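Local coordinates for monovalent Na+/H+ antiporter subunit C (Dietzia sp. DQ12-45-1b, PDB 7D3U), which forms the small three-helix membrane subunit of the Mrp sodium/proton antiporter complex, where it probably bridges larger subunits, at the interface of chains B and A and the interface of chains C and A. Coordinates in Å, arbitrary orientation; residue numbers count along the deposited sequence, not the author numbering. Chains: chain A, Monovalent Na+/H+ antiporter subunit C; chain B, Monovalent Na+/H+ antiporter subunit A; chain C, Monovalent Na+/H+ antiporter subunit D.

Contact 1: the interface of chains B and A. Residues chain B 609, 632, 636, 639-640, 652; chain A 10, 35, 38-39, 42, 72, 76.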
# COMPACT_ATOMS: atom_id res chain seq x y z
N LEU B 609 -32.23 -16.98 -1.93
CA LEU B 609 -31.00 -16.24 -1.66
C LEU B 609 -31.24 -15.08 -0.70
O LEU B 609 -30.44 -14.83 0.20
CB LEU B 609 -30.38 -15.74 -2.96
CG LEU B 609 -28.97 -15.18 -2.85
CD1 LEU B 609 -28.03 -16.22 -2.29
CD2 LEU B 609 -28.49 -14.70 -4.20
N VAL B 632 -26.44 -20.11 1.47
CA VAL B 632 -26.20 -19.12 0.44
C VAL B 632 -25.30 -19.69 -0.65
O VAL B 632 -25.48 -19.40 -1.84
CB VAL B 632 -25.62 -17.83 1.05
CG1 VAL B 632 -25.03 -16.94 -0.02
CG2 VAL B 632 -26.70 -17.09 1.82
N MET B 636 -26.40 -19.96 -4.48
CA MET B 636 -25.59 -19.42 -5.56
C MET B 636 -25.23 -20.49 -6.58
O MET B 636 -25.11 -20.19 -7.77
CB MET B 636 -24.33 -18.77 -4.99
CG MET B 636 -24.59 -17.46 -4.28
SD MET B 636 -24.73 -16.10 -5.45
CE MET B 636 -23.15 -16.22 -6.26
N TRP B 639 -28.19 -20.73 -8.59
CA TRP B 639 -28.20 -19.56 -9.46
C TRP B 639 -27.33 -19.79 -10.69
O TRP B 639 -27.77 -19.59 -11.83
CB TRP B 639 -27.70 -18.34 -8.68
CG TRP B 639 -28.65 -17.19 -8.62
CD1 TRP B 639 -28.95 -16.45 -7.52
CD2 TRP B 639 -29.40 -16.63 -9.70
NE1 TRP B 639 -29.85 -15.47 -7.84
CE2 TRP B 639 -30.14 -15.55 -9.17
CE3 TRP B 639 -29.52 -16.93 -11.06
CZ2 TRP B 639 -30.99 -14.78 -9.95
CZ3 TRP B 639 -30.37 -16.16 -11.83
CH2 TRP B 639 -31.09 -15.10 -11.28
N PHE B 640 -26.08 -20.21 -10.48
CA PHE B 640 -25.17 -20.45 -11.59
C PHE B 640 -25.69 -21.54 -12.51
O PHE B 640 -25.45 -21.50 -13.72
CB PHE B 640 -23.78 -20.82 -11.07
CG PHE B 640 -23.06 -19.69 -10.41
CD1 PHE B 640 -23.17 -18.41 -10.90
CD2 PHE B 640 -22.26 -19.92 -9.31
CE1 PHE B 640 -22.51 -17.37 -10.30
CE2 PHE B 640 -21.59 -18.88 -8.70
CZ PHE B 640 -21.71 -17.60 -9.20
N GLN B 652 -18.89 -23.97 -7.48
CA GLN B 652 -19.51 -23.23 -6.39
C GLN B 652 -19.97 -24.16 -5.28
O GLN B 652 -19.75 -23.87 -4.10
CB GLN B 652 -20.68 -22.40 -6.91
CG GLN B 652 -21.45 -21.67 -5.83
CD GLN B 652 -20.54 -20.90 -4.91
OE1 GLN B 652 -20.47 -21.17 -3.71
NE2 GLN B 652 -19.84 -19.91 -5.46
N LEU A 10 -27.14 -9.26 -1.91
CA LEU A 10 -25.84 -9.74 -1.46
C LEU A 10 -24.91 -8.59 -1.11
O LEU A 10 -24.16 -8.67 -0.13
CB LEU A 10 -25.22 -10.63 -2.53
CG LEU A 10 -25.85 -12.01 -2.69
CD1 LEU A 10 -25.23 -12.75 -3.86
CD2 LEU A 10 -25.71 -12.82 -1.41
N HIS A 35 -19.72 -13.44 -3.62
CA HIS A 35 -20.90 -13.98 -4.29
C HIS A 35 -21.54 -12.93 -5.19
O HIS A 35 -21.94 -13.22 -6.32
CB HIS A 35 -21.91 -14.49 -3.27
CG HIS A 35 -21.57 -15.84 -2.72
ND1 HIS A 35 -20.82 -16.76 -3.41
CD2 HIS A 35 -21.89 -16.42 -1.54
CE1 HIS A 35 -20.69 -17.86 -2.68
NE2 HIS A 35 -21.33 -17.68 -1.54
N HIS A 38 -19.42 -12.49 -8.30
CA HIS A 38 -19.62 -13.61 -9.22
C HIS A 38 -20.96 -13.50 -9.93
O HIS A 38 -21.06 -13.79 -11.13
CB HIS A 38 -19.52 -14.93 -8.46
CG HIS A 38 -18.24 -15.09 -7.71
ND1 HIS A 38 -17.10 -14.38 -8.02
CD2 HIS A 38 -17.92 -15.86 -6.64
CE1 HIS A 38 -16.13 -14.71 -7.19
NE2 HIS A 38 -16.60 -15.61 -6.34
N LEU A 39 -21.99 -13.07 -9.22
CA LEU A 39 -23.31 -12.95 -9.83
C LEU A 39 -23.35 -11.83 -10.86
O LEU A 39 -23.96 -11.99 -11.93
CB LEU A 39 -24.36 -12.73 -8.75
CG LEU A 39 -24.57 -13.88 -7.77
CD1 LEU A 39 -25.53 -13.48 -6.67
CD2 LEU A 39 -25.09 -15.09 -8.50
N MET A 42 -21.66 -13.15 -13.92
CA MET A 42 -22.56 -14.00 -14.70
C MET A 42 -23.64 -13.18 -15.39
O MET A 42 -24.17 -13.59 -16.43
CB MET A 42 -23.19 -15.07 -13.81
CG MET A 42 -22.31 -16.28 -13.60
SD MET A 42 -21.69 -16.99 -15.13
CE MET A 42 -23.21 -17.36 -15.98
N VAL A 72 -15.84 -16.03 -13.56
CA VAL A 72 -16.33 -16.38 -12.23
C VAL A 72 -15.68 -17.67 -11.75
O VAL A 72 -15.41 -17.82 -10.55
CB VAL A 72 -17.87 -16.48 -12.21
CG1 VAL A 72 -18.38 -17.30 -13.36
CG2 VAL A 72 -18.35 -17.10 -10.92
N ILE A 76 -13.85 -17.39 -8.19
CA ILE A 76 -14.30 -18.22 -7.08
C ILE A 76 -13.11 -18.83 -6.35
O ILE A 76 -13.03 -18.79 -5.12
CB ILE A 76 -15.26 -19.32 -7.59
CG1 ILE A 76 -16.67 -18.75 -7.76
CG2 ILE A 76 -15.30 -20.48 -6.62
CD1 ILE A 76 -17.66 -19.76 -8.27
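One face of the A:His35 imidazole carries B:Met636 CG, a CH-pi contact 3.9 Å from the ring centroid and displaced toward the rim. Around the same ring, the methyl B:Val632 CG1 meets A:His35 CD2 at 3.5 Å, and the amide tip of B:Gln652 approaches on the CE1 side, with OE1 3.5 Å from that carbon. No nitrogen or oxygen pair across the contact comes close enough for a hydrogen bond, so across this contact the imidazole is met by packing. The second flat group, the B:Phe640 ring, has CB of its own chain's B:Gln652 at its edge, in plane. Its CZ rests 3.5 Å from A:His38 CB, and its CE1 is 3.5 Å from A:Met42 CG. B:Met636, bent at chi2 (-81°) and chi3 (-58°), folds its thioether toward A:Leu39, the two side chains meeting end to end. The B:Met636 sulfur SD also lies 3.7 Å from A:Leu10 CD1, and B:Leu609 lies roughly perpendicular to A:Leu10. The site lies between transmembrane helices: B 603-617, 622-642 and 646-667 pack against A 2-17, 24-44 and 66-90, so all three long helices of subunit C take part.

Contact 2: the interface of chains B and A. Residues chain B 655, 658-659, 662, 749, 825, 905, 908; chain A 31, 80, 83-84, 87.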
# COMPACT_ATOMS: atom_id res chain seq x y z
N VAL B 655 -16.74 -25.37 -3.50
CA VAL B 655 -16.13 -24.31 -2.71
C VAL B 655 -16.98 -23.99 -1.50
O VAL B 655 -16.46 -23.68 -0.43
CB VAL B 655 -15.87 -23.08 -3.60
CG1 VAL B 655 -15.73 -21.83 -2.76
CG2 VAL B 655 -14.64 -23.29 -4.44
N LEU B 658 -16.18 -26.75 1.00
CA LEU B 658 -14.83 -26.63 1.52
C LEU B 658 -14.60 -25.34 2.29
O LEU B 658 -13.59 -25.24 2.99
CB LEU B 658 -13.81 -26.74 0.38
CG LEU B 658 -13.61 -28.17 -0.14
CD1 LEU B 658 -12.54 -28.20 -1.20
CD2 LEU B 658 -13.26 -29.10 1.01
N THR B 659 -15.49 -24.37 2.18
CA THR B 659 -15.43 -23.22 3.06
C THR B 659 -16.26 -23.42 4.31
O THR B 659 -15.92 -22.88 5.37
CB THR B 659 -15.85 -21.94 2.33
OG1 THR B 659 -15.44 -20.79 3.09
CG2 THR B 659 -17.36 -21.88 2.15
N VAL B 662 -13.92 -25.34 6.59
CA VAL B 662 -12.89 -24.50 7.19
C VAL B 662 -13.49 -23.56 8.23
O VAL B 662 -12.89 -23.31 9.29
CB VAL B 662 -12.12 -23.74 6.10
CG1 VAL B 662 -11.16 -22.74 6.72
CG2 VAL B 662 -11.35 -24.71 5.23
N LEU B 749 -3.77 -20.22 -5.07
CA LEU B 749 -4.19 -21.23 -4.09
C LEU B 749 -3.00 -21.85 -3.38
O LEU B 749 -2.99 -21.99 -2.15
CB LEU B 749 -5.04 -22.30 -4.78
CG LEU B 749 -6.50 -22.29 -4.33
CD1 LEU B 749 -7.22 -23.54 -4.80
CD2 LEU B 749 -6.59 -22.19 -2.82
N LEU B 825 -11.41 -30.05 -5.86
CA LEU B 825 -12.24 -29.73 -4.71
C LEU B 825 -13.08 -30.93 -4.29
O LEU B 825 -13.39 -31.07 -3.10
CB LEU B 825 -13.12 -28.52 -5.02
CG LEU B 825 -12.40 -27.23 -5.44
CD1 LEU B 825 -13.34 -26.30 -6.18
CD2 LEU B 825 -11.78 -26.53 -4.25
N ILE B 905 -5.77 -27.94 0.28
CA ILE B 905 -6.79 -28.45 1.18
C ILE B 905 -6.16 -29.29 2.28
O ILE B 905 -6.56 -29.21 3.45
CB ILE B 905 -7.87 -29.23 0.41
CG1 ILE B 905 -8.48 -28.36 -0.69
CG2 ILE B 905 -8.95 -29.71 1.36
CD1 ILE B 905 -8.99 -27.03 -0.20
N ALA B 908 -4.69 -26.88 4.80
CA ALA B 908 -5.71 -26.17 5.55
C ALA B 908 -6.43 -27.08 6.53
O ALA B 908 -6.92 -26.60 7.56
CB ALA B 908 -6.71 -25.51 4.60
N ILE A 31 -17.52 -13.08 2.01
CA ILE A 31 -18.07 -14.18 1.23
C ILE A 31 -19.27 -13.71 0.43
O ILE A 31 -19.41 -14.01 -0.76
CB ILE A 31 -18.43 -15.36 2.15
CG1 ILE A 31 -17.17 -16.04 2.67
CG2 ILE A 31 -19.30 -16.36 1.42
CD1 ILE A 31 -17.45 -17.14 3.66
N PHE A 80 -11.83 -17.95 -2.67
CA PHE A 80 -11.76 -19.07 -1.73
C PHE A 80 -10.41 -19.10 -1.02
O PHE A 80 -10.34 -19.32 0.19
CB PHE A 80 -12.01 -20.38 -2.47
CG PHE A 80 -11.78 -21.60 -1.65
CD1 PHE A 80 -12.45 -21.79 -0.46
CD2 PHE A 80 -10.89 -22.58 -2.07
CE1 PHE A 80 -12.24 -22.93 0.30
CE2 PHE A 80 -10.68 -23.71 -1.32
CZ PHE A 80 -11.36 -23.89 -0.14
N THR A 83 -10.36 -16.25 1.42
CA THR A 83 -11.23 -16.53 2.56
C THR A 83 -10.59 -17.53 3.51
O THR A 83 -10.70 -17.38 4.73
CB THR A 83 -12.59 -17.05 2.06
OG1 THR A 83 -13.32 -15.97 1.47
CG2 THR A 83 -13.40 -17.63 3.21
N ILE A 84 -9.93 -18.56 2.97
CA ILE A 84 -9.19 -19.49 3.81
C ILE A 84 -8.16 -18.74 4.64
O ILE A 84 -8.01 -18.97 5.85
CB ILE A 84 -8.54 -20.59 2.96
CG1 ILE A 84 -9.61 -21.47 2.31
CG2 ILE A 84 -7.60 -21.44 3.80
CD1 ILE A 84 -9.07 -22.40 1.26
N LEU A 87 -9.78 -16.69 7.37
CA LEU A 87 -10.27 -17.54 8.46
C LEU A 87 -9.12 -18.00 9.35
O LEU A 87 -9.27 -18.03 10.57
CB LEU A 87 -11.03 -18.73 7.89
CG LEU A 87 -12.39 -18.40 7.29
CD1 LEU A 87 -12.84 -19.51 6.37
CD2 LEU A 87 -13.41 -18.15 8.38
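A:Phe80 extends its ring into subunit A because CG stands anti to the backbone N (chi1 172°), while chi2 of 57° sets the turn of the ring. B:Val655 has CG1 likewise anti to its backbone N (chi1 159°), which directs that methyl to A:Phe80 CB at 4.0 Å as the two side chains lie alongside each other, pointing opposite ways. B:Ile905 comes in nearly perpendicular to the phenylalanine and sets CD1 in plane at the ring edge, 3.9 Å from A:Phe80 CE2. Near the ring tip, B:Leu658 CB is 3.8 Å from A:Phe80 CZ. One ring face is covered from within chain A by A:Ile84 CD1, offset toward the rim. A:Phe80 contributes the largest hidden surface in this patch, 116 Å², to a transmembrane helix interface that no polar pair bonds across. An alanine here would probably loosen the packing of helix A 66-90 against B 646-667 and B 890-912, because the ring contacts to B:Leu658 and B:Ile905 would be lost. Farther along the helix, B:Thr659 meets A:Thr83 at a slant, and the methyl B:Val662 CG1 touches A:Leu87 CD1 at 3.7 Å.

Contact 3: the interface of chains C and A. Residues chain C 163, 167-168, 171; chain A 23, 26, 30, 82, 85-86, 89.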
# COMPACT_ATOMS: atom_id res chain seq x y z
N SER C 163 -2.33 -7.20 9.28
CA SER C 163 -2.58 -8.10 8.16
C SER C 163 -4.07 -8.26 7.89
O SER C 163 -4.50 -8.30 6.73
CB SER C 163 -1.93 -9.46 8.42
OG SER C 163 -2.26 -10.39 7.40
N ILE C 167 -5.56 -7.24 4.22
CA ILE C 167 -6.28 -8.19 3.38
C ILE C 167 -7.74 -7.78 3.24
O ILE C 167 -8.35 -7.95 2.17
CB ILE C 167 -6.14 -9.61 3.94
CG1 ILE C 167 -4.67 -9.97 4.06
CG2 ILE C 167 -6.85 -10.61 3.05
CD1 ILE C 167 -4.41 -11.12 4.97
N SER C 168 -8.32 -7.21 4.29
CA SER C 168 -9.72 -6.81 4.23
C SER C 168 -9.93 -5.69 3.23
O SER C 168 -10.77 -5.80 2.33
CB SER C 168 -10.20 -6.39 5.62
OG SER C 168 -10.52 -7.53 6.40
N LEU C 171 -8.92 -7.19 -0.35
CA LEU C 171 -9.93 -8.06 -0.93
C LEU C 171 -11.16 -7.27 -1.35
O LEU C 171 -11.83 -7.62 -2.33
CB LEU C 171 -10.32 -9.16 0.06
CG LEU C 171 -11.52 -10.04 -0.28
CD1 LEU C 171 -11.32 -10.73 -1.61
CD2 LEU C 171 -11.76 -11.06 0.82
N MET A 23 -14.24 -10.92 13.57
CA MET A 23 -13.57 -11.16 12.29
C MET A 23 -14.32 -12.18 11.44
O MET A 23 -14.29 -12.08 10.21
CB MET A 23 -12.14 -11.63 12.53
CG MET A 23 -11.28 -11.59 11.28
SD MET A 23 -11.18 -9.93 10.59
CE MET A 23 -10.45 -10.28 9.00
N VAL A 26 -17.03 -10.61 9.65
CA VAL A 26 -16.51 -9.84 8.52
C VAL A 26 -16.16 -10.74 7.35
O VAL A 26 -16.38 -10.38 6.19
CB VAL A 26 -15.30 -9.01 8.98
CG1 VAL A 26 -14.46 -8.57 7.80
CG2 VAL A 26 -15.76 -7.80 9.79
N PHE A 30 -17.42 -10.71 3.46
CA PHE A 30 -16.58 -10.83 2.28
C PHE A 30 -17.00 -12.01 1.41
O PHE A 30 -16.88 -11.94 0.18
CB PHE A 30 -15.11 -10.97 2.69
CG PHE A 30 -14.46 -9.66 3.00
CD1 PHE A 30 -14.36 -8.68 2.03
CD2 PHE A 30 -13.95 -9.40 4.25
CE1 PHE A 30 -13.76 -7.47 2.31
CE2 PHE A 30 -13.35 -8.20 4.53
CZ PHE A 30 -13.26 -7.23 3.56
N ILE A 82 -8.41 -16.47 -0.55
CA ILE A 82 -8.36 -15.33 0.35
C ILE A 82 -9.24 -15.56 1.58
O ILE A 82 -8.89 -15.14 2.69
CB ILE A 82 -8.76 -14.04 -0.38
CG1 ILE A 82 -7.93 -13.88 -1.66
CG2 ILE A 82 -8.55 -12.83 0.51
CD1 ILE A 82 -8.15 -12.57 -2.37
N TYR A 85 -7.42 -17.83 4.00
CA TYR A 85 -6.39 -17.12 4.75
C TYR A 85 -6.99 -16.16 5.77
O TYR A 85 -6.45 -15.99 6.87
CB TYR A 85 -5.43 -16.38 3.83
CG TYR A 85 -4.21 -15.90 4.57
CD1 TYR A 85 -3.21 -16.79 4.94
CD2 TYR A 85 -4.07 -14.57 4.93
CE1 TYR A 85 -2.10 -16.36 5.64
CE2 TYR A 85 -2.96 -14.14 5.62
CZ TYR A 85 -1.98 -15.03 5.98
OH TYR A 85 -0.88 -14.60 6.67
N LEU A 86 -8.12 -15.54 5.45
CA LEU A 86 -8.77 -14.68 6.44
C LEU A 86 -9.27 -15.49 7.63
O LEU A 86 -9.17 -15.04 8.78
CB LEU A 86 -9.92 -13.91 5.79
CG LEU A 86 -9.53 -12.62 5.07
CD1 LEU A 86 -10.76 -11.95 4.47
CD2 LEU A 86 -8.82 -11.68 6.02
N LEU A 89 -6.49 -16.31 9.75
CA LEU A 89 -6.13 -15.10 10.48
C LEU A 89 -7.06 -14.86 11.66
O LEU A 89 -6.66 -14.22 12.64
CB LEU A 89 -6.18 -13.89 9.55
CG LEU A 89 -4.96 -13.50 8.73
CD1 LEU A 89 -5.01 -12.01 8.42
CD2 LEU A 89 -3.68 -13.84 9.45
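C:Leu171 of the antiporter-like subunit D lies on helix C 157-187 and packs against subunit C, a member of the CPA3 subunit C family related to the NuoK/4L chain of complex I. Its CB lies 4.1 Å from A:Ile82 CG2. CG stands anti to the backbone N (chi1 171°), which carries the branch point to A:Phe30, 3.9 Å from CD1 of that ring. The branch then divides: C:Leu171 CD1 meets A:Ile82 CD1 at 3.7 Å, whereas C:Leu171 CD2 reaches A:Phe30 CD1 at 3.7 Å and also touches A:Ile82 CG2 and A:Leu86 CD1. The leucine thus sits between helices A 24-44 and A 66-90, running antiparallel alongside A:Phe30 and A:Ile82. One turn back, C:Ile167 CG2 faces A:Leu86 CD2 at 3.7 Å, and C:Ile167 CD1 lies in plane at the edge of the A:Tyr85 ring, the isoleucine nearly perpendicular to the tyrosine. C:Ser168 has its hydroxyl OG 3.5 Å from A:Phe30 CE2, a polar atom beside an aromatic carbon, and no nitrogen or oxygen pair bonds across the contact. The hydroxyl C:Ser163 OG adjoins the methyl A:Leu89 CD1 at 3.4 Å.

Contact 1 and contact 2 lie about 16 Å apart, contact 2 and contact 3 about 12 Å, and contact 1 and contact 3 about 19 Å, measured between the centres of their C-alpha atoms. All three draw on helices A 24-44 and A 66-90, and contacts 1 and 2 also share B 646-667. On A 66-90, A:Phe80 and A:Ile84 serve contact 2, whereas A:Ile82 and A:Leu86 serve contact 3, so different faces of one helix, interleaved in sequence, serve the two partners. Subunit C lies between parts of subunits A and D and may act as a spacer; the structure alone does not show whether motion is transmitted.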